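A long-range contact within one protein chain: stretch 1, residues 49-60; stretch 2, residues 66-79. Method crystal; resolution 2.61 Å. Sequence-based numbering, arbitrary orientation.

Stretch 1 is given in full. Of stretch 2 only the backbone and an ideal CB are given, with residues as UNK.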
# COMPACT_ATOMS: atom_id res chain seq x y z
N ILE A 49 -11.35 -18.73 12.90
CA ILE A 49 -11.12 -17.70 11.89
C ILE A 49 -10.45 -18.35 10.68
O ILE A 49 -9.52 -19.16 10.84
CB ILE A 49 -10.26 -16.54 12.43
CG1 ILE A 49 -10.13 -15.43 11.38
CG2 ILE A 49 -8.89 -17.02 12.89
CD1 ILE A 49 -9.38 -14.21 11.88
N LEU A 50 -10.93 -18.02 9.49
CA LEU A 50 -10.41 -18.55 8.24
C LEU A 50 -9.98 -17.38 7.37
O LEU A 50 -10.79 -16.50 7.07
CB LEU A 50 -11.46 -19.40 7.52
CG LEU A 50 -11.11 -19.84 6.10
CD1 LEU A 50 -9.99 -20.86 6.12
CD2 LEU A 50 -12.33 -20.38 5.37
N GLN A 51 -8.71 -17.38 6.95
CA GLN A 51 -8.18 -16.33 6.10
C GLN A 51 -7.93 -16.88 4.70
O GLN A 51 -7.25 -17.89 4.53
CB GLN A 51 -6.88 -15.75 6.66
CG GLN A 51 -6.23 -14.77 5.71
CD GLN A 51 -5.02 -14.08 6.31
OE1 GLN A 51 -4.71 -14.27 7.49
NE2 GLN A 51 -4.34 -13.28 5.51
N ALA A 52 -8.49 -16.20 3.70
CA ALA A 52 -8.34 -16.60 2.30
C ALA A 52 -7.34 -15.65 1.63
O ALA A 52 -7.70 -14.66 1.00
CB ALA A 52 -9.69 -16.59 1.59
N GLU A 53 -6.06 -15.98 1.78
CA GLU A 53 -5.01 -15.19 1.15
C GLU A 53 -5.06 -15.32 -0.37
O GLU A 53 -4.67 -14.39 -1.08
CB GLU A 53 -3.64 -15.60 1.68
CG GLU A 53 -2.46 -14.85 1.09
CD GLU A 53 -2.29 -13.44 1.65
OE1 GLU A 53 -3.18 -12.98 2.39
OE2 GLU A 53 -1.26 -12.80 1.35
N PHE A 54 -5.54 -16.45 -0.88
CA PHE A 54 -5.63 -16.63 -2.33
C PHE A 54 -6.65 -15.68 -2.95
O PHE A 54 -6.52 -15.32 -4.13
CB PHE A 54 -5.96 -18.08 -2.67
CG PHE A 54 -7.36 -18.50 -2.29
CD1 PHE A 54 -7.67 -18.83 -0.98
CD2 PHE A 54 -8.35 -18.57 -3.25
CE1 PHE A 54 -8.95 -19.22 -0.63
CE2 PHE A 54 -9.64 -18.97 -2.91
CZ PHE A 54 -9.93 -19.29 -1.60
N ILE A 55 -7.65 -15.26 -2.18
CA ILE A 55 -8.57 -14.23 -2.67
C ILE A 55 -7.87 -12.88 -2.71
O ILE A 55 -8.12 -12.06 -3.61
CB ILE A 55 -9.84 -14.19 -1.80
CG1 ILE A 55 -10.55 -15.55 -1.83
CG2 ILE A 55 -10.78 -13.09 -2.26
CD1 ILE A 55 -11.91 -15.55 -1.17
N LYS A 56 -6.98 -12.62 -1.75
CA LYS A 56 -6.19 -11.39 -1.77
C LYS A 56 -5.29 -11.34 -3.00
O LYS A 56 -5.12 -10.28 -3.61
CB LYS A 56 -5.37 -11.28 -0.49
CG LYS A 56 -4.49 -10.04 -0.41
CD LYS A 56 -3.67 -10.04 0.88
CE LYS A 56 -2.92 -8.73 1.07
NZ LYS A 56 -1.92 -8.48 0.00
N GLU A 57 -4.70 -12.48 -3.37
CA GLU A 57 -3.88 -12.53 -4.57
C GLU A 57 -4.72 -12.37 -5.83
O GLU A 57 -4.22 -11.89 -6.85
CB GLU A 57 -3.09 -13.84 -4.61
CG GLU A 57 -1.93 -13.89 -3.63
CD GLU A 57 -1.51 -15.30 -3.28
OE1 GLU A 57 -2.13 -16.26 -3.79
OE2 GLU A 57 -0.55 -15.46 -2.49
N LEU A 58 -5.99 -12.77 -5.78
CA LEU A 58 -6.84 -12.70 -6.97
C LEU A 58 -7.27 -11.27 -7.26
O LEU A 58 -7.54 -10.93 -8.42
CB LEU A 58 -8.06 -13.60 -6.79
CG LEU A 58 -8.95 -13.82 -8.01
CD1 LEU A 58 -8.19 -14.55 -9.10
CD2 LEU A 58 -10.22 -14.57 -7.63
N TYR A 59 -7.33 -10.41 -6.24
CA TYR A 59 -7.98 -9.11 -6.39
C TYR A 59 -7.22 -8.21 -7.36
O TYR A 59 -7.82 -7.61 -8.26
CB TYR A 59 -8.15 -8.44 -5.03
CG TYR A 59 -9.58 -8.47 -4.54
CD1 TYR A 59 -10.07 -9.54 -3.81
CD2 TYR A 59 -10.45 -7.41 -4.81
CE1 TYR A 59 -11.38 -9.57 -3.37
CE2 TYR A 59 -11.76 -7.43 -4.37
CZ TYR A 59 -12.22 -8.51 -3.65
OH TYR A 59 -13.52 -8.54 -3.21
N GLU A 60 -5.90 -8.08 -7.19
CA GLU A 60 -5.17 -7.25 -8.14
C GLU A 60 -4.87 -7.99 -9.43
O GLU A 60 -4.75 -7.36 -10.49
CB GLU A 60 -3.86 -6.74 -7.53
CG GLU A 60 -3.19 -5.66 -8.39
CD GLU A 60 -1.83 -5.25 -7.88
OE1 GLU A 60 -1.57 -5.38 -6.67
OE2 GLU A 60 -1.00 -4.79 -8.71
N UNK A 66 -13.76 -10.56 -10.34
CA UNK A 66 -13.41 -11.94 -10.03
C UNK A 66 -13.15 -12.12 -8.54
O UNK A 66 -13.42 -13.20 -7.99
CB UNK A 66 -12.18 -12.37 -10.83
N UNK A 67 -12.63 -11.09 -7.87
CA UNK A 67 -12.39 -11.20 -6.44
C UNK A 67 -13.67 -11.28 -5.64
O UNK A 67 -13.79 -12.10 -4.72
CB UNK A 67 -11.56 -10.01 -5.96
N UNK A 68 -14.65 -10.43 -5.96
CA UNK A 68 -15.93 -10.49 -5.27
C UNK A 68 -16.64 -11.81 -5.53
O UNK A 68 -17.26 -12.38 -4.62
CB UNK A 68 -16.82 -9.32 -5.70
N UNK A 69 -16.56 -12.32 -6.76
CA UNK A 69 -17.16 -13.61 -7.06
C UNK A 69 -16.55 -14.75 -6.27
O UNK A 69 -17.25 -15.69 -5.89
CB UNK A 69 -17.03 -13.90 -8.56
N UNK A 70 -15.25 -14.68 -6.00
CA UNK A 70 -14.60 -15.72 -5.20
C UNK A 70 -14.98 -15.61 -3.73
O UNK A 70 -15.13 -16.62 -3.04
CB UNK A 70 -13.08 -15.64 -5.35
N UNK A 71 -15.14 -14.38 -3.23
CA UNK A 71 -15.61 -14.18 -1.87
C UNK A 71 -17.00 -14.78 -1.71
O UNK A 71 -17.29 -15.48 -0.73
CB UNK A 71 -15.62 -12.69 -1.51
N UNK A 72 -17.89 -14.51 -2.67
CA UNK A 72 -19.23 -15.09 -2.64
C UNK A 72 -19.17 -16.61 -2.74
O UNK A 72 -19.89 -17.31 -2.03
CB UNK A 72 -20.08 -14.52 -3.78
N UNK A 73 -18.32 -17.13 -3.63
CA UNK A 73 -18.20 -18.57 -3.79
C UNK A 73 -17.75 -19.23 -2.49
O UNK A 73 -18.40 -20.15 -1.98
CB UNK A 73 -17.22 -18.90 -4.92
N UNK A 74 -16.64 -18.75 -1.92
CA UNK A 74 -16.18 -19.28 -0.64
C UNK A 74 -17.25 -19.12 0.44
O UNK A 74 -17.45 -20.03 1.25
CB UNK A 74 -14.89 -18.58 -0.21
N UNK A 75 -17.95 -17.99 0.44
CA UNK A 75 -19.03 -17.79 1.40
C UNK A 75 -20.17 -18.78 1.16
O UNK A 75 -20.65 -19.43 2.10
CB UNK A 75 -19.55 -16.35 1.32
N UNK A 76 -20.61 -18.90 -0.09
CA UNK A 76 -21.67 -19.85 -0.41
C UNK A 76 -21.26 -21.28 -0.07
O UNK A 76 -22.04 -22.05 0.50
CB UNK A 76 -22.04 -19.75 -1.89
N UNK A 77 -20.03 -21.66 -0.44
CA UNK A 77 -19.56 -23.01 -0.14
C UNK A 77 -19.43 -23.23 1.36
O UNK A 77 -19.72 -24.32 1.87
CB UNK A 77 -18.22 -23.27 -0.83
N UNK A 78 -18.99 -22.20 2.09
CA UNK A 78 -18.78 -22.35 3.53
C UNK A 78 -20.10 -22.45 4.28
O UNK A 78 -20.24 -23.27 5.19
CB UNK A 78 -17.96 -21.18 4.07
N UNK A 79 -21.09 -21.63 3.90
CA UNK A 79 -22.32 -21.56 4.68
C UNK A 79 -23.26 -22.72 4.38
O UNK A 79 -23.90 -23.25 5.29
CB UNK A 79 -23.03 -20.23 4.41

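Stretch 2 is helical throughout and runs nearly antiparallel to helix 53-60, at 159° between their directions. The axes come within 8.6 Å.

Position 66 points its CA-to-CB bond toward stretch 1. The ideal CB lies 4.4 Å from Leu 58 CD2. A small or apolar residue would suit it. The residue is Ala 66. Its methyl meets Leu 58, and its carbonyl is closer still, with Ala 66 O 3.5 Å from Leu 58 CD2.

Position 67 also faces stretch 1, but there is no room for a side chain. An ideal CB would sit 2.6 Å from Tyr 59 CE1, a clash. The helical backbone angles of -68/-45 do not demand glycine; the tyrosine ring does. The residue is Gly 67. Its CA lies over one face of the Tyr 59 ring in a CH-pi contact, 3.9 Å from the ring centroid. The two backbones come close here, with Gly 67 CA 4.9 Å from Tyr 59 CA.

At position 68 the CA-to-CB bond points away. Even so, the ideal CB is 4.2 Å from Tyr 59 OH, a hydroxyl that can donate. A short polar acceptor such as Asp or Asn would suit; Ser is possible. The residue is Asp 68. With chi1 in m, its carboxylate bends back, and Tyr 59 OH donates to Asp 68 OD1 in a very short hydrogen bond of 2.3 Å.

Position 69 points sideways, with nothing of stretch 1 nearby. Many residues would fit. The residue is Gly 69, although there is room for a CB.

Position 70 points toward an apolar surface. Its ideal CB is 3.8 Å from Leu 58 CD2 and 4.3 Å from Ile 55 CG1, with the Phe 54 ring beyond. Leu, Ile or Met would suit. The residue is Met 70. Met 70 CG packs 3.6 Å from Ile 55 CG1. Met 70 CE reaches the edge of the Phe 54 ring, 3.7 Å from Phe 54 CE2.

Position 71 points sideways, near Ile 55 and Tyr 59. A modest apolar side chain would serve, such as Val, Ile or Ala. The residue is Val 71. Val 71 CG2 lies 3.6 Å from Ile 55 CG2 and also touches the edge of the Tyr 59 ring.

Positions 72 and 73 have no partner in stretch 1, so polar residues are reasonable. They are Arg 72 and Glu 73.

Position 74 points toward Ile 55 CD1, 4.4 Å from the ideal CB. Leu, Ile or Met would suit. The residue is Leu 74. Leu 74 CD2 meets Ala 52 CB at 3.7 Å and Ile 55 CD1 at 3.9 Å. Ile 55 is a knob among Gly 67, Met 70, Val 71 and Leu 74.

Positions 75, 76, 77 and 79 are out of reach and unconstrained by stretch 1. They hold Ala 75, Asp 76, Arg 77 and Lys 79. Arg 77 pairs with Glu 73, and Lys 79 with Asp 76, in salt bridges.

Position 78 points toward Leu 50, but from a distance. An apolar side chain that extends past CB, such as Leu, Ile or Met, could reach it. Leu 78 does so, with Leu 78 CD2 4.4 Å from Leu 50 CD2.

Stretch 2 (66-79) AGDGMVRELADRLK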
# COMPACT_ATOMS: atom_id res chain seq x y z
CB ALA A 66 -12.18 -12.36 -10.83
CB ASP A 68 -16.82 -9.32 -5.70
CG ASP A 68 -16.31 -7.98 -5.19
OD1 ASP A 68 -15.15 -7.92 -4.72
OD2 ASP A 68 -17.07 -6.99 -5.26
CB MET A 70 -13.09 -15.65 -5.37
CG MET A 70 -12.34 -16.79 -4.70
SD MET A 70 -12.92 -18.40 -5.28
CE MET A 70 -11.46 -18.98 -6.15
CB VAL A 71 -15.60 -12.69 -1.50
CG1 VAL A 71 -16.38 -12.45 -0.22
CG2 VAL A 71 -14.17 -12.19 -1.35
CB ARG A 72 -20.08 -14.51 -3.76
CG ARG A 72 -21.38 -15.26 -4.01
CD ARG A 72 -22.33 -15.13 -2.84
NE ARG A 72 -22.76 -13.75 -2.63
CZ ARG A 72 -23.73 -13.16 -3.31
NH1 ARG A 72 -24.38 -13.82 -4.26
NH2 ARG A 72 -24.05 -11.90 -3.05
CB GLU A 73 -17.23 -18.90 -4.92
CG GLU A 73 -16.99 -20.39 -5.14
CD GLU A 73 -18.09 -21.07 -5.94
OE1 GLU A 73 -19.27 -20.70 -5.79
OE2 GLU A 73 -17.76 -21.99 -6.73
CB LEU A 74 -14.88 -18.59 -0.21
CG LEU A 74 -14.35 -18.90 1.19
CD1 LEU A 74 -14.20 -20.40 1.40
CD2 LEU A 74 -13.01 -18.21 1.41
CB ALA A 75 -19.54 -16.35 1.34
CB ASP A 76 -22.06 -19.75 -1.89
CG ASP A 76 -22.81 -18.47 -2.21
OD1 ASP A 76 -23.34 -17.84 -1.27
OD2 ASP A 76 -22.89 -18.11 -3.40
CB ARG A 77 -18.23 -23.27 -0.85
CG ARG A 77 -18.30 -23.17 -2.36
CD ARG A 77 -19.06 -24.33 -2.97
NE ARG A 77 -19.01 -24.30 -4.43
CZ ARG A 77 -19.56 -25.22 -5.21
NH1 ARG A 77 -20.22 -26.24 -4.67
NH2 ARG A 77 -19.46 -25.12 -6.53
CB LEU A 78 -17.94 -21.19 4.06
CG LEU A 78 -17.45 -21.27 5.51
CD1 LEU A 78 -16.60 -22.51 5.71
CD2 LEU A 78 -16.67 -20.02 5.87
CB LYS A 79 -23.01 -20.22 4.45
CG LYS A 79 -23.58 -20.00 3.06
CD LYS A 79 -23.79 -18.52 2.79
CE LYS A 79 -24.62 -18.30 1.54
NZ LYS A 79 -24.60 -16.88 1.11
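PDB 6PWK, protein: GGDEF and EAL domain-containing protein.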